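PDB 5HFT: gamma-glutamyltranspeptidase from Klebsiella pneumoniae subsp. pneumoniae, which converts oxamate to oxalate in the uric acid degradation pathway and belongs to the gamma-glutamyltransferase family. Local coordinates for residues H40-S45 / A65-V70; L47-E52 / I57-A62. All coordinates share one frame; numbering follows the deposited sequence.

In the fold
Both contacts join the same two helices, 40-51 and 56-70, which follow each other along the chain and run back antiparallel. Contact 2 lies near the turn, with only four residues separating 47-52 from 57-62. Contact 1 pairs the far ends, 40-45 with 65-70, so the inner contact falls entirely within the sequence that the outer one spans. Their centres are about 11 Å apart, and S45 O of contact 1 packs 4.2 Å from A62 CB of contact 2, making one continuous buried seam. Helix 56-70 leads on to strand 80-86, and the pair packs against helices 130-144, 151-154 and 156-164 and against a second protein chain.

Contact 1 (H40-S45 / A65-V70); sequences HLASQS and AAIAVV
A42 and I67 meet where the two backbones come nearest, their CA atoms 5.3 Å apart. The methyl of A42 lies against both ends of the longer branch of I67, A42 CB being 3.7 Å from I67 CD1 and 3.9 Å from I67 CB, with I67 CG1 further off at about 4.4 Å. The torsions make this possible: with chi1 at -164° CG1 lies opposite the backbone N, and chi2 of 81° bends CD1 toward the other helix. One helical turn further on, S45 faces A66, and both its CB and its hydroxyl oxygen rest on the alanine methyl, S45 OG lying 3.7 Å from A66 CB. That is only packing for the hydroxyl, whose hydrogen bond goes to D157 OD2. Beyond these contacts L41 and V70 lie along one flank more loosely, L41 against Y161 and P167 and V70 against I166. No hydrogen bond links the two segments. With two alanines and a serine at the seam, the helix axes approach to 8.5 Å at 160° between their directions, the close antiparallel packing of an alpha-alpha hairpin, here at its open end.

Contact 2 (L47-E52 / I57-A62); sequences LAILRE and IEAMVA
I49 lies directly over A59 and is the side chain on which this contact turns; the CA atoms of the two residues are 5.1 Å apart. Its two branches divide the work. With chi1 at -66° CG2 stands anti to the backbone N and reaches the backbone between E58 and A59, lying 3.5 Å from A59 N. CG1, on the other branch, drops one turn along to meet the A62 methyl, I49 CG1 to A62 CB being 3.8 Å. Between them, I49 CB rests against the A59 methyl. L50 meets that methyl from the side, about a right angle round from I49: the leucine sets out past the partner helix rather than at it, yet its fork brings L50 CD2 within 3.8 Å of A59 CB. R153, L154 and L149 also touch I49.

The seam loosens toward the turn. Of the E58 side chain it is CB that comes near I49 CG2, at 4.0 Å, while OE1 accepts from S55 N and OE2 from L149 N, tying the start of helix 56-70 to a neighbouring loop. R51, on the outer face of the first helix, and E52, just past its end, are exposed and meet nothing on 57-62; R51 packs on an aromatic side chain of another protein chain, and E52 forms a salt bridge with R153. The far side of the second helix is buried instead, I57, M60 and V61 lying on W83 of strand 80-86. No hydrogen bond crosses between the segments; van der Waals contact holds them together, with the axes within 8.0 Å at 148°. This is the turn end of an antiparallel alpha-alpha hairpin, and its backing on strand 80-86 is consistent with the helix-over-sheet layering of the Ntn-hydrolase fold to which gamma-glutamyltransferases belong.

Contact 1 (H40-S45 / A65-V70)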
loop_
_atom_site.group_PDB
_atom_site.type_symbol
_atom_site.label_atom_id
_atom_site.label_comp_id
_atom_site.label_asym_id
_atom_site.label_seq_id
_atom_site.Cartn_x
_atom_site.Cartn_y
_atom_site.Cartn_z
ATOM N N HIS A 40 6.630 -5.248 -12.889
ATOM C CA HIS A 40 7.113 -4.362 -13.948
ATOM C C HIS A 40 5.972 -3.825 -14.807
ATOM O O HIS A 40 6.083 -2.734 -15.365
ATOM C CB HIS A 40 8.141 -5.075 -14.838
ATOM C CG HIS A 40 7.536 -6.058 -15.795
ATOM N ND1 HIS A 40 7.078 -5.700 -17.046
ATOM C CD2 HIS A 40 7.304 -7.389 -15.678
ATOM C CE1 HIS A 40 6.585 -6.765 -17.652
ATOM N NE2 HIS A 40 6.710 -7.802 -16.845
ATOM N N LEU A 41 4.858 -4.540 -14.914
ATOM C CA LEU A 41 3.775 -3.994 -15.727
ATOM C C LEU A 41 3.139 -2.771 -15.071
ATOM O O LEU A 41 2.656 -1.874 -15.772
ATOM C CB LEU A 41 2.716 -5.061 -15.985
ATOM C CG LEU A 41 2.523 -5.707 -17.351
ATOM C CD1 LEU A 41 3.675 -5.463 -18.257
ATOM C CD2 LEU A 41 2.315 -7.202 -17.164
ATOM N N ALA A 42 3.113 -2.732 -13.733
ATOM C CA ALA A 42 2.553 -1.589 -13.019
ATOM C C ALA A 42 3.476 -0.373 -13.103
ATOM O O ALA A 42 3.007 0.762 -13.276
ATOM C CB ALA A 42 2.274 -1.983 -11.570
ATOM N N SER A 43 4.788 -0.593 -12.945
ATOM C CA SER A 43 5.777 0.461 -13.157
ATOM C C SER A 43 5.609 1.141 -14.514
ATOM O O SER A 43 5.673 2.371 -14.611
ATOM C CB SER A 43 7.176 -0.126 -13.027
ATOM O OG SER A 43 7.368 -0.667 -11.735
ATOM N N GLN A 44 5.385 0.364 -15.572
ATOM C CA GLN A 44 5.254 0.949 -16.902
ATOM C C GLN A 44 3.928 1.664 -17.100
ATOM O O GLN A 44 3.847 2.595 -17.902
ATOM C CB GLN A 44 5.433 -0.121 -17.969
ATOM C CG GLN A 44 6.810 -0.781 -17.974
ATOM C CD GLN A 44 7.961 0.179 -18.287
ATOM O OE1 GLN A 44 9.123 -0.160 -18.070
ATOM N NE2 GLN A 44 7.644 1.368 -18.813
ATOM N N SER A 45 2.886 1.274 -16.376
ATOM C CA SER A 45 1.616 1.972 -16.508
ATOM C C SER A 45 1.712 3.364 -15.925
ATOM O O SER A 45 1.242 4.326 -16.536
ATOM C CB SER A 45 0.506 1.189 -15.809
ATOM O OG SER A 45 -0.449 0.750 -16.745
ATOM N N ALA A 65 -4.642 0.703 -10.444
ATOM C CA ALA A 65 -5.554 -0.103 -11.243
ATOM C C ALA A 65 -4.818 -1.212 -11.996
ATOM O O ALA A 65 -5.358 -2.309 -12.159
ATOM C CB ALA A 65 -6.314 0.797 -12.221
ATOM N N ALA A 66 -3.620 -0.924 -12.526
ATOM C CA ALA A 66 -2.829 -1.956 -13.201
ATOM C C ALA A 66 -2.387 -3.055 -12.238
ATOM O O ALA A 66 -2.576 -4.241 -12.510
ATOM C CB ALA A 66 -1.614 -1.319 -13.866
ATOM N N ILE A 67 -1.802 -2.674 -11.100
ATOM C CA ILE A 67 -1.378 -3.622 -10.069
ATOM C C ILE A 67 -2.563 -4.330 -9.419
ATOM O O ILE A 67 -2.368 -5.297 -8.669
ATOM C CB ILE A 67 -0.494 -2.894 -9.025
ATOM C CG1 ILE A 67 0.297 -3.869 -8.162
ATOM C CG2 ILE A 67 -1.314 -1.995 -8.108
ATOM C CD1 ILE A 67 1.519 -4.388 -8.799
ATOM N N ALA A 68 -3.787 -3.845 -9.646
ATOM C CA ALA A 68 -4.967 -4.561 -9.172
ATOM C C ALA A 68 -5.291 -5.730 -10.082
ATOM O O ALA A 68 -5.611 -6.824 -9.613
ATOM C CB ALA A 68 -6.164 -3.620 -9.082
ATOM N N VAL A 69 -5.158 -5.540 -11.384
ATOM C CA VAL A 69 -5.381 -6.648 -12.296
ATOM C C VAL A 69 -4.274 -7.685 -12.150
ATOM O O VAL A 69 -4.549 -8.888 -12.104
ATOM C CB VAL A 69 -5.463 -6.118 -13.737
ATOM C CG1 VAL A 69 -5.533 -7.248 -14.717
ATOM C CG2 VAL A 69 -6.648 -5.170 -13.904
ATOM N N VAL A 70 -3.020 -7.239 -11.996
ATOM C CA VAL A 70 -1.856 -8.123 -12.138
ATOM C C VAL A 70 -1.459 -8.852 -10.846
ATOM O O VAL A 70 -0.911 -9.961 -10.919
ATOM C CB VAL A 70 -0.669 -7.324 -12.706
ATOM C CG1 VAL A 70 0.499 -8.243 -13.013
ATOM C CG2 VAL A 70 -1.083 -6.605 -13.970
#

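Contact 2 (L47-E52 / I57-A62)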
loop_
_atom_site.group_PDB
_atom_site.type_symbol
_atom_site.label_atom_id
_atom_site.label_comp_id
_atom_site.label_asym_id
_atom_site.label_seq_id
_atom_site.Cartn_x
_atom_site.Cartn_y
_atom_site.Cartn_z
ATOM N N LEU A 47 4.582 4.914 -15.683
ATOM C CA LEU A 47 5.565 5.610 -16.511
ATOM C C LEU A 47 4.944 6.193 -17.768
ATOM O O LEU A 47 5.325 7.287 -18.200
ATOM C CB LEU A 47 6.695 4.678 -16.896
ATOM C CG LEU A 47 7.900 5.473 -17.346
ATOM C CD1 LEU A 47 8.440 6.208 -16.135
ATOM C CD2 LEU A 47 8.930 4.533 -17.958
ATOM N N ALA A 48 3.994 5.479 -18.381
ATOM C CA ALA A 48 3.392 5.994 -19.606
ATOM C C ALA A 48 2.673 7.311 -19.334
ATOM O O ALA A 48 2.890 8.300 -20.046
ATOM C CB ALA A 48 2.444 4.958 -20.222
ATOM N N ILE A 49 1.897 7.366 -18.246
ATOM C CA ILE A 49 1.134 8.570 -17.915
ATOM C C ILE A 49 2.064 9.767 -17.770
ATOM O O ILE A 49 1.757 10.883 -18.216
ATOM C CB ILE A 49 0.310 8.330 -16.633
ATOM C CG1 ILE A 49 -0.763 7.274 -16.896
ATOM C CG2 ILE A 49 -0.321 9.646 -16.094
ATOM C CD1 ILE A 49 -1.650 7.599 -18.063
ATOM N N LEU A 50 3.199 9.562 -17.114
ATOM C CA LEU A 50 4.201 10.614 -17.024
ATOM C C LEU A 50 4.622 11.088 -18.413
ATOM O O LEU A 50 4.492 12.273 -18.751
ATOM C CB LEU A 50 5.394 10.093 -16.240
ATOM C CG LEU A 50 5.099 9.839 -14.776
ATOM C CD1 LEU A 50 6.365 9.420 -14.071
ATOM C CD2 LEU A 50 4.496 11.078 -14.136
ATOM N N ARG A 51 5.113 10.163 -19.244
ATOM C CA ARG A 51 5.532 10.506 -20.597
ATOM C C ARG A 51 4.419 11.144 -21.423
ATOM O O ARG A 51 4.702 11.773 -22.453
ATOM C CB ARG A 51 6.023 9.265 -21.326
ATOM C CG ARG A 51 7.377 8.725 -20.937
ATOM C CD ARG A 51 7.858 7.935 -22.118
ATOM N NE ARG A 51 9.191 7.376 -21.974
ATOM C CZ ARG A 51 10.274 7.898 -22.525
ATOM N NH1 ARG A 51 10.181 9.022 -23.219
ATOM N NH2 ARG A 51 11.449 7.300 -22.371
ATOM N N GLU A 52 3.167 10.970 -21.028
ATOM C CA GLU A 52 2.054 11.559 -21.755
ATOM C C GLU A 52 1.671 12.908 -21.183
ATOM O O GLU A 52 0.580 13.408 -21.487
ATOM C CB GLU A 52 0.827 10.631 -21.723
ATOM C CG GLU A 52 0.924 9.343 -22.567
ATOM C CD GLU A 52 -0.281 8.397 -22.373
ATOM O OE1 GLU A 52 -1.451 8.858 -22.373
ATOM O OE2 GLU A 52 -0.041 7.185 -22.183
ATOM N N ILE A 57 0.669 11.776 -9.570
ATOM C CA ILE A 57 -0.496 11.184 -8.915
ATOM C C ILE A 57 -1.328 10.391 -9.917
ATOM O O ILE A 57 -1.632 9.211 -9.702
ATOM C CB ILE A 57 -1.331 12.269 -8.213
ATOM C CG1 ILE A 57 -0.645 12.703 -6.921
ATOM C CG2 ILE A 57 -2.703 11.731 -7.882
ATOM C CD1 ILE A 57 -1.024 14.076 -6.463
ATOM N N GLU A 58 -1.662 11.007 -11.051
ATOM C CA GLU A 58 -2.400 10.288 -12.081
ATOM C C GLU A 58 -1.615 9.057 -12.528
ATOM O O GLU A 58 -2.195 7.997 -12.796
ATOM C CB GLU A 58 -2.699 11.229 -13.252
ATOM C CG GLU A 58 -3.403 12.552 -12.854
ATOM C CD GLU A 58 -3.452 13.593 -13.982
ATOM O OE1 GLU A 58 -2.372 14.029 -14.453
ATOM O OE2 GLU A 58 -4.566 13.968 -14.410
ATOM N N ALA A 59 -0.288 9.171 -12.594
ATOM C CA ALA A 59 0.528 8.002 -12.896
ATOM C C ALA A 59 0.383 6.960 -11.805
ATOM O O ALA A 59 0.380 5.758 -12.089
ATOM C CB ALA A 59 1.997 8.398 -13.079
ATOM N N MET A 60 0.271 7.399 -10.544
ATOM C CA MET A 60 0.060 6.449 -9.452
ATOM C C MET A 60 -1.310 5.802 -9.545
ATOM O O MET A 60 -1.462 4.608 -9.265
ATOM C CB MET A 60 0.186 7.125 -8.094
ATOM C CG MET A 60 -0.037 6.161 -6.959
ATOM S SD MET A 60 1.328 4.996 -6.911
ATOM C CE MET A 60 2.623 6.025 -6.219
ATOM N N VAL A 61 -2.319 6.564 -9.959
ATOM C CA VAL A 61 -3.658 6.002 -10.026
ATOM C C VAL A 61 -3.720 4.930 -11.106
ATOM O O VAL A 61 -4.209 3.819 -10.866
ATOM C CB VAL A 61 -4.703 7.108 -10.257
ATOM C CG1 VAL A 61 -5.974 6.501 -10.792
ATOM C CG2 VAL A 61 -4.999 7.820 -8.964
ATOM N N ALA A 62 -3.190 5.228 -12.299
ATOM C CA ALA A 62 -3.122 4.214 -13.343
ATOM C C ALA A 62 -2.446 2.950 -12.835
ATOM O O ALA A 62 -2.889 1.829 -13.132
ATOM C CB ALA A 62 -2.382 4.762 -14.560
#